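Local structure of tail protein, 43 kDa (3D37) at residues M203-D208 and E276-T281; F314-R319 and L333-D338; N211-V216 and A271-E276; V186-W191 and R300-D305. The protein is of unknown function but probably serves as a baseplate hub component of a Mu-like phage tail. All coordinates share one frame; numbering follows the deposited sequence.

How the contacts relate
Contacts 1, 2 and 4 join neighbouring strands around one hydrophobic core, where Leu280 packs on Phe314 and Val303, and Leu333 on Leu189. Contact 2 is the most buried and touches no other subunit. Contacts 1 and 4 are partly buried, and both border a second subunit. Strand 278-285 of contact 1 pairs with strand 330-337 of contact 2, and strand 310-324 of contact 2 pairs with strand 300-305 of contact 4. Contact 3 differs: it has no strand pairing and rests on one tryptophan and one side-chain hydrogen bond. It shares Glu276 with contact 1. Contacts 1 and 2 are antiparallel; contact 4 is parallel.

Contact 1 (M203-D208 and E276-T281); sequences MDIEWD and EGFTLT
Gly277 opens the pairing of 276-281 with 203-208: its O accepts the N-H of Asp208 at 2.9 Å. Water 2 links Glu276 O to Thr279 OG1, and its bond to Glu206 O is weak. Phe278 comes next, opposite Trp207 in a non-hydrogen-bonded pair. Its CG is anti to the backbone N (chi1 173°), which starts the ring off toward Ile205. The ring turns an edge to the face of the indole, with the planes at 66°. Phe278 CD1 is 3.7 Å from Trp207 NE1, and Phe278 CE1 is 3.5 Å from Ile205 CG2. The same CG2 lies over a face of the Trp207 ring, toward its rim, so the methyl touches both aromatics. Thr279 forms a hydrogen-bonded pair with Glu206, its O taking the Glu206 N-H at 2.9 Å. Its OG1 also bonds Lys336. Leu280 then returns to the apolar face. Leu280 CD1 meets Ile205 CG1 at 3.7 Å and Met203 CG at 3.8 Å, while Leu280 also packs on Phe314. Thr281 ends the segment with two backbone bonds to Asp204, and its N reaches Asp204 O at 2.8 Å. Water 1 sits on this polar face, 2.6 Å from Thr281 OG1, and is also in reach of Asp204 O and Glu206 OE2. The carboxylate of Asp204 turns to Arg202 in a salt bridge. Strand 203-208 also pairs antiparallel with a strand of a second subunit. This is an antiparallel beta sheet with one apolar and one polar face, continued across a subunit interface.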
# COMPACT_ATOMS: atom_id res chain seq x y z
N MET A 203 2.52 -22.79 -7.63
CA MET A 203 3.07 -24.04 -7.08
C MET A 203 4.02 -23.68 -5.92
O MET A 203 4.93 -22.86 -6.12
CB MET A 203 3.81 -24.80 -8.18
CG MET A 203 4.29 -26.18 -7.75
SD MET A 203 4.58 -27.26 -9.19
CE MET A 203 2.93 -27.61 -9.66
N ASP A 204 3.73 -24.18 -4.71
CA ASP A 204 4.58 -24.00 -3.54
C ASP A 204 4.99 -25.36 -2.95
O ASP A 204 4.15 -26.19 -2.67
CB ASP A 204 3.89 -23.14 -2.48
CG ASP A 204 3.69 -21.70 -2.92
OD1 ASP A 204 4.48 -21.14 -3.73
OD2 ASP A 204 2.68 -21.13 -2.50
N ILE A 205 6.29 -25.59 -2.82
CA ILE A 205 6.79 -26.80 -2.22
C ILE A 205 7.55 -26.45 -0.92
O ILE A 205 8.30 -25.48 -0.86
CB ILE A 205 7.72 -27.55 -3.18
CG1 ILE A 205 7.08 -27.58 -4.58
CG2 ILE A 205 8.10 -28.89 -2.61
CD1 ILE A 205 7.56 -28.67 -5.45
N GLU A 206 7.27 -27.23 0.12
CA GLU A 206 7.92 -27.11 1.40
C GLU A 206 8.47 -28.41 1.90
O GLU A 206 7.75 -29.42 1.95
CB GLU A 206 6.95 -26.65 2.46
CG GLU A 206 6.18 -25.41 2.12
CD GLU A 206 5.20 -25.12 3.24
OE1 GLU A 206 5.71 -24.64 4.29
OE2 GLU A 206 3.96 -25.43 3.10
N TRP A 207 9.73 -28.37 2.29
CA TRP A 207 10.40 -29.47 2.90
C TRP A 207 10.85 -29.02 4.28
O TRP A 207 11.42 -27.92 4.46
CB TRP A 207 11.65 -29.84 2.15
CG TRP A 207 11.54 -30.27 0.77
CD1 TRP A 207 11.54 -31.58 0.30
CD2 TRP A 207 11.54 -29.44 -0.38
NE1 TRP A 207 11.51 -31.57 -1.08
CE2 TRP A 207 11.51 -30.28 -1.51
CE3 TRP A 207 11.53 -28.06 -0.56
CZ2 TRP A 207 11.49 -29.78 -2.80
CZ3 TRP A 207 11.51 -27.56 -1.85
CH2 TRP A 207 11.49 -28.42 -2.95
N ASP A 208 10.65 -29.90 5.24
CA ASP A 208 10.90 -29.61 6.63
C ASP A 208 11.48 -30.87 7.27
O ASP A 208 10.93 -31.94 7.15
CB ASP A 208 9.55 -29.25 7.25
CG ASP A 208 9.66 -28.93 8.67
OD1 ASP A 208 10.10 -29.80 9.43
OD2 ASP A 208 9.28 -27.80 9.04
N GLU A 276 4.57 -34.94 7.38
CA GLU A 276 4.84 -33.57 7.83
C GLU A 276 6.02 -32.92 7.15
O GLU A 276 6.11 -31.71 7.11
CB GLU A 276 5.11 -33.53 9.34
CG GLU A 276 3.90 -33.58 10.21
CD GLU A 276 4.29 -33.90 11.66
OE1 GLU A 276 5.43 -33.56 12.05
OE2 GLU A 276 3.47 -34.51 12.39
N GLY A 277 6.94 -33.74 6.65
CA GLY A 277 8.15 -33.28 6.06
C GLY A 277 8.04 -32.73 4.66
O GLY A 277 8.98 -32.07 4.20
N PHE A 278 6.92 -32.96 3.97
CA PHE A 278 6.81 -32.51 2.57
C PHE A 278 5.37 -32.10 2.27
O PHE A 278 4.44 -32.85 2.58
CB PHE A 278 7.29 -33.60 1.58
CG PHE A 278 7.04 -33.27 0.13
CD1 PHE A 278 7.98 -32.60 -0.62
CD2 PHE A 278 5.84 -33.62 -0.47
CE1 PHE A 278 7.77 -32.30 -1.90
CE2 PHE A 278 5.61 -33.32 -1.77
CZ PHE A 278 6.57 -32.65 -2.49
N THR A 279 5.20 -30.91 1.70
CA THR A 279 3.89 -30.45 1.21
C THR A 279 4.07 -29.79 -0.15
O THR A 279 4.96 -28.96 -0.32
CB THR A 279 3.21 -29.42 2.17
OG1 THR A 279 3.33 -29.90 3.52
CG2 THR A 279 1.70 -29.22 1.80
N LEU A 280 3.23 -30.18 -1.10
CA LEU A 280 3.08 -29.53 -2.40
C LEU A 280 1.73 -28.85 -2.40
O LEU A 280 0.71 -29.52 -2.29
CB LEU A 280 3.15 -30.58 -3.49
CG LEU A 280 2.83 -30.15 -4.94
CD1 LEU A 280 3.80 -29.14 -5.47
CD2 LEU A 280 2.75 -31.46 -5.83
N THR A 281 1.72 -27.52 -2.44
CA THR A 281 0.48 -26.71 -2.51
C THR A 281 0.31 -26.12 -3.90
O THR A 281 1.11 -25.30 -4.37
CB THR A 281 0.47 -25.59 -1.41
OG1 THR A 281 0.80 -26.18 -0.14
CG2 THR A 281 -0.86 -24.97 -1.28
O HOH W 1 3.39 -26.33 0.24
O HOH W 2 5.92 -29.66 4.76

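Contact 2 (F314-R319 and L333-D338)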
# COMPACT_ATOMS: atom_id res chain seq x y z
N PHE A 314 0.28 -37.52 -6.48
CA PHE A 314 0.17 -37.03 -5.12
C PHE A 314 -1.26 -37.23 -4.62
O PHE A 314 -2.23 -37.31 -5.40
CB PHE A 314 0.59 -35.56 -5.02
CG PHE A 314 2.00 -35.30 -5.46
CD1 PHE A 314 3.05 -35.40 -4.57
CD2 PHE A 314 2.27 -34.99 -6.78
CE1 PHE A 314 4.37 -35.19 -4.98
CE2 PHE A 314 3.58 -34.80 -7.22
CZ PHE A 314 4.64 -34.88 -6.31
N PHE A 315 -1.35 -37.32 -3.30
CA PHE A 315 -2.57 -37.53 -2.55
C PHE A 315 -3.08 -36.21 -1.94
O PHE A 315 -2.33 -35.47 -1.27
CB PHE A 315 -2.33 -38.52 -1.44
CG PHE A 315 -3.55 -38.82 -0.64
CD1 PHE A 315 -4.61 -39.51 -1.22
CD2 PHE A 315 -3.66 -38.40 0.70
CE1 PHE A 315 -5.77 -39.78 -0.48
CE2 PHE A 315 -4.83 -38.67 1.44
CZ PHE A 315 -5.89 -39.36 0.85
N LEU A 316 -4.32 -35.90 -2.23
CA LEU A 316 -4.92 -34.65 -1.80
C LEU A 316 -5.46 -34.74 -0.37
O LEU A 316 -6.42 -35.40 -0.10
CB LEU A 316 -5.99 -34.18 -2.79
CG LEU A 316 -6.65 -32.83 -2.55
CD1 LEU A 316 -5.61 -31.69 -2.74
CD2 LEU A 316 -7.88 -32.65 -3.51
N MET A 317 -4.82 -34.02 0.52
CA MET A 317 -5.06 -34.18 1.97
C MET A 317 -5.93 -33.04 2.47
O MET A 317 -6.58 -33.15 3.48
CB MET A 317 -3.67 -34.19 2.68
CG MET A 317 -3.66 -34.49 4.12
SD MET A 317 -3.90 -36.24 4.63
CE MET A 317 -2.27 -36.77 3.99
N GLY A 318 -5.87 -31.92 1.77
CA GLY A 318 -6.58 -30.70 2.11
C GLY A 318 -6.88 -29.86 0.90
O GLY A 318 -6.16 -29.91 -0.10
N ARG A 319 -8.01 -29.15 0.94
CA ARG A 319 -8.36 -28.28 -0.12
C ARG A 319 -9.22 -27.12 0.30
O ARG A 319 -10.10 -27.24 1.14
CB ARG A 319 -8.99 -29.04 -1.31
CG ARG A 319 -10.37 -29.44 -1.18
CD ARG A 319 -11.39 -28.38 -1.66
NE ARG A 319 -12.64 -28.99 -1.28
CZ ARG A 319 -13.31 -28.85 -0.15
NH1 ARG A 319 -13.00 -28.00 0.79
NH2 ARG A 319 -14.37 -29.60 0.01
N LEU A 333 -4.87 -26.64 -3.40
CA LEU A 333 -4.77 -28.09 -3.29
C LEU A 333 -3.52 -28.44 -2.47
O LEU A 333 -2.40 -28.14 -2.89
CB LEU A 333 -4.73 -28.73 -4.68
CG LEU A 333 -5.83 -28.33 -5.70
CD1 LEU A 333 -5.43 -28.85 -7.08
CD2 LEU A 333 -7.20 -28.85 -5.26
N ARG A 334 -3.73 -28.99 -1.27
CA ARG A 334 -2.62 -29.34 -0.38
C ARG A 334 -2.35 -30.81 -0.57
O ARG A 334 -3.08 -31.66 -0.13
CB ARG A 334 -2.94 -29.01 1.09
CG ARG A 334 -3.26 -27.51 1.23
CD ARG A 334 -3.30 -27.06 2.70
NE ARG A 334 -4.42 -27.65 3.42
CZ ARG A 334 -5.62 -27.08 3.55
NH1 ARG A 334 -5.90 -25.91 2.98
NH2 ARG A 334 -6.55 -27.72 4.22
N LEU A 335 -1.27 -31.07 -1.30
CA LEU A 335 -0.91 -32.38 -1.78
C LEU A 335 0.26 -32.99 -1.00
O LEU A 335 1.20 -32.29 -0.57
CB LEU A 335 -0.62 -32.27 -3.26
CG LEU A 335 -1.81 -31.99 -4.17
CD1 LEU A 335 -1.36 -31.41 -5.50
CD2 LEU A 335 -2.66 -33.30 -4.35
N LYS A 336 0.19 -34.30 -0.82
CA LYS A 336 1.16 -35.04 -0.05
C LYS A 336 1.68 -36.19 -0.87
O LYS A 336 1.03 -36.61 -1.84
CB LYS A 336 0.52 -35.56 1.25
CG LYS A 336 0.04 -34.42 2.22
CD LYS A 336 1.28 -33.82 2.90
CE LYS A 336 1.02 -32.95 4.06
NZ LYS A 336 2.31 -32.49 4.62
N GLU A 337 2.86 -36.69 -0.49
CA GLU A 337 3.41 -37.91 -1.03
C GLU A 337 2.34 -39.01 -1.07
O GLU A 337 1.61 -39.27 -0.08
CB GLU A 337 4.59 -38.38 -0.19
CG GLU A 337 5.35 -39.56 -0.74
CD GLU A 337 6.57 -39.96 0.09
OE1 GLU A 337 6.82 -39.39 1.18
OE2 GLU A 337 7.25 -40.90 -0.35
N ASP A 338 2.29 -39.70 -2.20
CA ASP A 338 1.34 -40.81 -2.41
C ASP A 338 1.65 -42.08 -1.63
O ASP A 338 2.80 -42.40 -1.38
CB ASP A 338 1.32 -41.10 -3.92
CG ASP A 338 0.11 -41.92 -4.36
OD1 ASP A 338 -1.00 -41.70 -3.84
OD2 ASP A 338 0.33 -42.76 -5.28
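Leu316 and Leu335 form the tight part of this contact, on the apolar face of the hairpin. Leu316 CG is anti to the backbone N (chi1 -176°), beside the carbonyl carbon. From there Leu316 CD1 reaches to 3.6 Å from Leu333 CB and 3.7 Å from Leu335 CD2. Phe314 lies near the same side. Its CB approaches Leu335 CB, and Lys336 O sits in the ring plane at its edge. Leu335 also packs on Val301 and Ile282, so the apolar face is well covered.

The other face is mixed. Arg334 and Lys336 are partly exposed, while Phe315 is buried, with Met317 CE at its ring edge. Met317 CE also touches Lys336 CG at 3.7 Å. Lys336 NZ ends on Leu275 O and Phe278 O. The guanidinium of Arg334 lays one face over Gly318 C and Arg319 N, and Arg334 NH2 is 3.7 Å from Gly318 CA.

A classic beta bulge shifts the register here. Arg334 O takes the Met317 N-H at 3.0 Å and a weak bond from Gly318 N at 3.4 Å. Arg334 is held by salt bridges to Asp28, Asp30 and Glu332. The three acids probably offset the guanidinium charge beside the bulge.

Contact 3 (N211-V216 and A271-E276); sequences NRFSEV and ADWRLE
Trp273 leaves the helix with CG anti to its carbonyl carbon (chi1 -75°), and Asn211 has the same kind of first torsion (chi1 -81°). The first sets where the indole starts. The second places the amide carbon, Asn211 CG, 3.8 Å from Glu276 OE1. Asn211 CB lies over the five-membered ring of Trp273 in a CH-pi contact, 3.9 Å from the ring centroid. Its nearest ring atom is Trp273 CD1, at 3.6 Å. The amide plane is 25° from the indole plane.

Phe213 covers the neighbouring six-membered ring. It comes edge on to the indole face, with the planes steeply inclined and the centroids 4.8 Å apart. Phe213 CD2 reaches Trp273 CZ3 at 3.6 Å, and Phe213 CE2 also lies over the indole, toward its rim. Val216 meets the indole tip to tip, its CG2 being 4.2 Å from Trp273 CZ3.

One hydrogen bond joins the segments. Asn211 ND2 donates an N-H to Glu276 OE1 at 2.8 Å, and the oxygen is close to the amide plane. The carboxylate is turned well away from that plane. The bond ties the amide to Glu276, on the segment that carries Trp273.

Lys249 and Val251 of strand 249-252 also touch Trp273, while Phe213 touches Lys249. The result is an aromatic cluster in which Trp273 joins helix 259-276 to the small sheet of strands 215-220, 234-239 and 249-252.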
# COMPACT_ATOMS: atom_id res chain seq x y z
N ASN A 211 11.06 -33.39 12.16
CA ASN A 211 10.70 -34.65 12.75
C ASN A 211 11.32 -35.79 11.96
O ASN A 211 10.75 -36.86 11.85
CB ASN A 211 9.18 -34.74 12.87
CG ASN A 211 8.65 -33.99 14.08
OD1 ASN A 211 9.27 -34.03 15.17
ND2 ASN A 211 7.52 -33.35 13.94
N ARG A 212 12.50 -35.52 11.42
CA ARG A 212 13.30 -36.53 10.77
C ARG A 212 14.42 -36.91 11.72
O ARG A 212 15.39 -36.17 11.93
CB ARG A 212 13.86 -36.00 9.45
CG ARG A 212 14.80 -37.02 8.78
CD ARG A 212 14.90 -36.81 7.25
NE ARG A 212 15.97 -35.90 6.87
CZ ARG A 212 17.26 -36.24 6.75
NH1 ARG A 212 18.18 -35.34 6.38
NH2 ARG A 212 17.65 -37.50 6.99
N PHE A 213 14.26 -38.09 12.31
CA PHE A 213 15.14 -38.53 13.36
C PHE A 213 16.08 -39.60 12.83
O PHE A 213 15.78 -40.27 11.82
CB PHE A 213 14.28 -39.03 14.51
CG PHE A 213 13.33 -37.99 15.02
CD1 PHE A 213 13.80 -36.86 15.66
CD2 PHE A 213 11.97 -38.14 14.87
CE1 PHE A 213 12.94 -35.90 16.13
CE2 PHE A 213 11.10 -37.18 15.35
CZ PHE A 213 11.58 -36.06 15.98
N SER A 214 17.24 -39.72 13.48
CA SER A 214 18.28 -40.66 13.08
C SER A 214 17.97 -42.09 13.55
O SER A 214 17.97 -43.04 12.76
CB SER A 214 19.65 -40.19 13.60
OG SER A 214 19.76 -40.39 15.01
N GLU A 215 17.74 -42.25 14.86
CA GLU A 215 17.22 -43.47 15.42
C GLU A 215 16.01 -43.07 16.25
O GLU A 215 16.02 -42.00 16.87
CB GLU A 215 18.23 -44.17 16.35
CG GLU A 215 19.56 -44.59 15.68
CD GLU A 215 20.44 -45.50 16.55
OE1 GLU A 215 19.92 -46.20 17.46
OE2 GLU A 215 21.67 -45.51 16.29
N VAL A 216 14.99 -43.91 16.29
CA VAL A 216 13.86 -43.67 17.18
C VAL A 216 13.60 -44.95 17.91
O VAL A 216 13.37 -45.99 17.31
CB VAL A 216 12.60 -43.18 16.43
CG1 VAL A 216 11.42 -43.00 17.42
CG2 VAL A 216 12.93 -41.88 15.68
N ALA A 271 5.13 -42.61 9.75
CA ALA A 271 4.48 -42.19 8.50
C ALA A 271 3.89 -40.80 8.67
O ALA A 271 3.93 -39.96 7.76
CB ALA A 271 3.42 -43.19 8.06
N ASP A 272 3.38 -40.53 9.86
CA ASP A 272 2.87 -39.21 10.17
C ASP A 272 3.99 -38.18 10.09
O ASP A 272 3.82 -37.11 9.53
CB ASP A 272 2.22 -39.19 11.55
CG ASP A 272 0.86 -39.90 11.59
OD1 ASP A 272 0.29 -40.22 10.50
OD2 ASP A 272 0.37 -40.14 12.71
N TRP A 273 5.15 -38.51 10.66
CA TRP A 273 6.28 -37.61 10.60
C TRP A 273 6.75 -37.39 9.15
O TRP A 273 7.10 -36.27 8.74
CB TRP A 273 7.42 -38.14 11.45
CG TRP A 273 7.20 -37.97 12.90
CD1 TRP A 273 6.42 -37.04 13.50
CD2 TRP A 273 7.81 -38.73 13.96
NE1 TRP A 273 6.47 -37.18 14.87
CE2 TRP A 273 7.32 -38.21 15.18
CE3 TRP A 273 8.70 -39.81 13.99
CZ2 TRP A 273 7.70 -38.72 16.43
CZ3 TRP A 273 9.09 -40.33 15.24
CH2 TRP A 273 8.57 -39.78 16.44
N ARG A 274 6.73 -38.47 8.38
CA ARG A 274 7.21 -38.40 7.00
C ARG A 274 6.29 -37.48 6.18
O ARG A 274 6.73 -36.76 5.35
CB ARG A 274 7.25 -39.82 6.43
CG ARG A 274 7.45 -39.90 4.93
CD ARG A 274 7.58 -41.39 4.46
NE ARG A 274 8.09 -41.41 3.10
CZ ARG A 274 8.53 -42.49 2.46
NH1 ARG A 274 8.55 -43.69 3.04
NH2 ARG A 274 8.98 -42.37 1.21
N LEU A 275 5.00 -37.55 6.41
CA LEU A 275 4.04 -36.65 5.75
C LEU A 275 4.26 -35.20 6.10
O LEU A 275 4.14 -34.30 5.23
CB LEU A 275 2.62 -37.05 6.10
CG LEU A 275 2.15 -38.29 5.36
CD1 LEU A 275 0.93 -38.97 6.12
CD2 LEU A 275 1.85 -37.94 3.89
N GLU A 276 4.57 -34.94 7.38
CA GLU A 276 4.84 -33.57 7.83
C GLU A 276 6.02 -32.92 7.15
O GLU A 276 6.11 -31.71 7.11
CB GLU A 276 5.11 -33.53 9.34
CG GLU A 276 3.90 -33.58 10.21
CD GLU A 276 4.29 -33.90 11.66
OE1 GLU A 276 5.43 -33.56 12.05
OE2 GLU A 276 3.47 -34.51 12.39

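Contact 4 (V186-W191 and R300-D305); sequences VATLCW and RVHVID
Thr188 and His302 run alongside one another on the same face. Thr188 OG1 is hydrogen-bonded to His302 ND1 at 3.1 Å, at the imidazole edge and near its plane, and either atom could be the donor. The far nitrogen, His302 NE2, is bonded to Asp311, so both ring nitrogens have partners.

The backbones are satisfied in a regular parallel pattern. His302 N bonds Ala187 O at 2.9 Å, and His302 O accepts Leu189 N at 2.8 Å. Leu189 O then takes Ile304 N, and Ile304 O takes Trp191 N, both at 2.9 Å. At the start, Val186 N bonds Arg300 O.

Asp305 CG is anti to its backbone N (chi1 -176°), which sets it 3.9 Å from Trp191 CB. Asp305 OD1 comes 3.5 Å from Trp191 CD1. That oxygen is bonded to His308 N, while OD2 forms a salt bridge with Lys80 of a second subunit. Trp191 makes cation-pi contacts with Lys80 and Lys82 of that subunit. Cys190 SG is closed in a disulfide with Cys198.

On the face with Leu189 and Val301, Leu189 CD1 meets Val301 CG1 at 3.7 Å. Strand 300-305 also pairs with strand 310-324 on its other edge, and Leu189 and Val301 pack on Leu333 and Leu335 of strand 330-337.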
# COMPACT_ATOMS: atom_id res chain seq x y z
N VAL A 186 -7.56 -38.37 -10.60
CA VAL A 186 -8.76 -37.81 -11.21
C VAL A 186 -8.45 -36.76 -12.21
O VAL A 186 -9.34 -36.35 -12.95
CB VAL A 186 -9.74 -37.18 -10.19
CG1 VAL A 186 -10.28 -38.28 -9.31
CG2 VAL A 186 -9.05 -36.04 -9.44
N ALA A 187 -7.19 -36.32 -12.21
CA ALA A 187 -6.77 -35.19 -12.99
C ALA A 187 -5.25 -35.22 -13.11
O ALA A 187 -4.57 -35.82 -12.27
CB ALA A 187 -7.21 -33.88 -12.32
N THR A 188 -4.76 -34.62 -14.20
CA THR A 188 -3.38 -34.30 -14.42
C THR A 188 -3.25 -32.79 -14.51
O THR A 188 -3.86 -32.13 -15.37
CB THR A 188 -2.83 -34.92 -15.68
OG1 THR A 188 -2.85 -36.34 -15.53
CG2 THR A 188 -1.41 -34.44 -15.93
N LEU A 189 -2.49 -32.24 -13.58
CA LEU A 189 -2.23 -30.81 -13.56
C LEU A 189 -0.78 -30.59 -13.96
O LEU A 189 0.09 -31.36 -13.61
CB LEU A 189 -2.48 -30.26 -12.19
CG LEU A 189 -3.89 -30.40 -11.63
CD1 LEU A 189 -3.88 -29.89 -10.21
CD2 LEU A 189 -4.94 -29.67 -12.46
N CYS A 190 -0.53 -29.54 -14.71
CA CYS A 190 0.83 -29.25 -15.16
C CYS A 190 1.14 -27.77 -15.10
O CYS A 190 0.25 -26.90 -15.12
CB CYS A 190 1.12 -29.87 -16.56
SG CYS A 190 0.24 -29.16 -18.00
N TRP A 191 2.43 -27.50 -14.94
CA TRP A 191 2.98 -26.17 -14.84
C TRP A 191 3.79 -25.90 -16.08
O TRP A 191 4.65 -26.71 -16.45
CB TRP A 191 3.93 -26.03 -13.65
CG TRP A 191 4.69 -24.78 -13.74
CD1 TRP A 191 5.89 -24.59 -14.37
CD2 TRP A 191 4.28 -23.50 -13.24
NE1 TRP A 191 6.25 -23.27 -14.30
CE2 TRP A 191 5.28 -22.58 -13.60
CE3 TRP A 191 3.16 -23.05 -12.56
CZ2 TRP A 191 5.21 -21.23 -13.25
CZ3 TRP A 191 3.09 -21.72 -12.20
CH2 TRP A 191 4.09 -20.82 -12.55
N ARG A 300 -6.55 -38.39 -5.84
CA ARG A 300 -5.13 -38.44 -6.22
C ARG A 300 -4.99 -37.64 -7.50
O ARG A 300 -5.91 -37.62 -8.32
CB ARG A 300 -4.65 -39.87 -6.36
CG ARG A 300 -4.64 -40.56 -5.01
CD ARG A 300 -4.54 -42.02 -5.11
NE ARG A 300 -3.25 -42.54 -5.56
CZ ARG A 300 -3.03 -43.13 -6.72
NH1 ARG A 300 -4.00 -43.30 -7.61
NH2 ARG A 300 -1.81 -43.57 -7.01
N VAL A 301 -3.89 -36.89 -7.61
CA VAL A 301 -3.66 -35.94 -8.65
C VAL A 301 -2.27 -36.18 -9.26
O VAL A 301 -1.24 -36.25 -8.54
CB VAL A 301 -3.79 -34.44 -8.14
CG1 VAL A 301 -3.67 -33.49 -9.32
CG2 VAL A 301 -5.12 -34.21 -7.41
N HIS A 302 -2.25 -36.40 -10.57
CA HIS A 302 -1.00 -36.51 -11.29
C HIS A 302 -0.49 -35.11 -11.58
O HIS A 302 -1.21 -34.26 -12.15
CB HIS A 302 -1.22 -37.32 -12.58
CG HIS A 302 -0.00 -37.48 -13.42
ND1 HIS A 302 -0.05 -37.57 -14.79
CD2 HIS A 302 1.30 -37.59 -13.08
CE1 HIS A 302 1.17 -37.75 -15.26
NE2 HIS A 302 2.01 -37.77 -14.25
N VAL A 303 0.73 -34.82 -11.14
CA VAL A 303 1.33 -33.48 -11.36
C VAL A 303 2.56 -33.55 -12.24
O VAL A 303 3.44 -34.39 -12.01
CB VAL A 303 1.71 -32.79 -10.00
CG1 VAL A 303 2.38 -31.40 -10.22
CG2 VAL A 303 0.47 -32.66 -9.10
N ILE A 304 2.60 -32.68 -13.26
CA ILE A 304 3.78 -32.52 -14.13
C ILE A 304 4.34 -31.09 -14.09
O ILE A 304 3.64 -30.10 -14.33
CB ILE A 304 3.53 -33.00 -15.60
CG1 ILE A 304 2.98 -34.42 -15.61
CG2 ILE A 304 4.85 -32.93 -16.45
CD1 ILE A 304 2.32 -34.77 -16.96
N ASP A 305 5.61 -31.00 -13.76
CA ASP A 305 6.34 -29.74 -13.88
C ASP A 305 7.67 -30.09 -14.52
O ASP A 305 8.59 -30.52 -13.84
CB ASP A 305 6.54 -29.12 -12.50
CG ASP A 305 7.19 -27.77 -12.55
OD1 ASP A 305 7.82 -27.43 -13.58
OD2 ASP A 305 7.02 -27.00 -11.56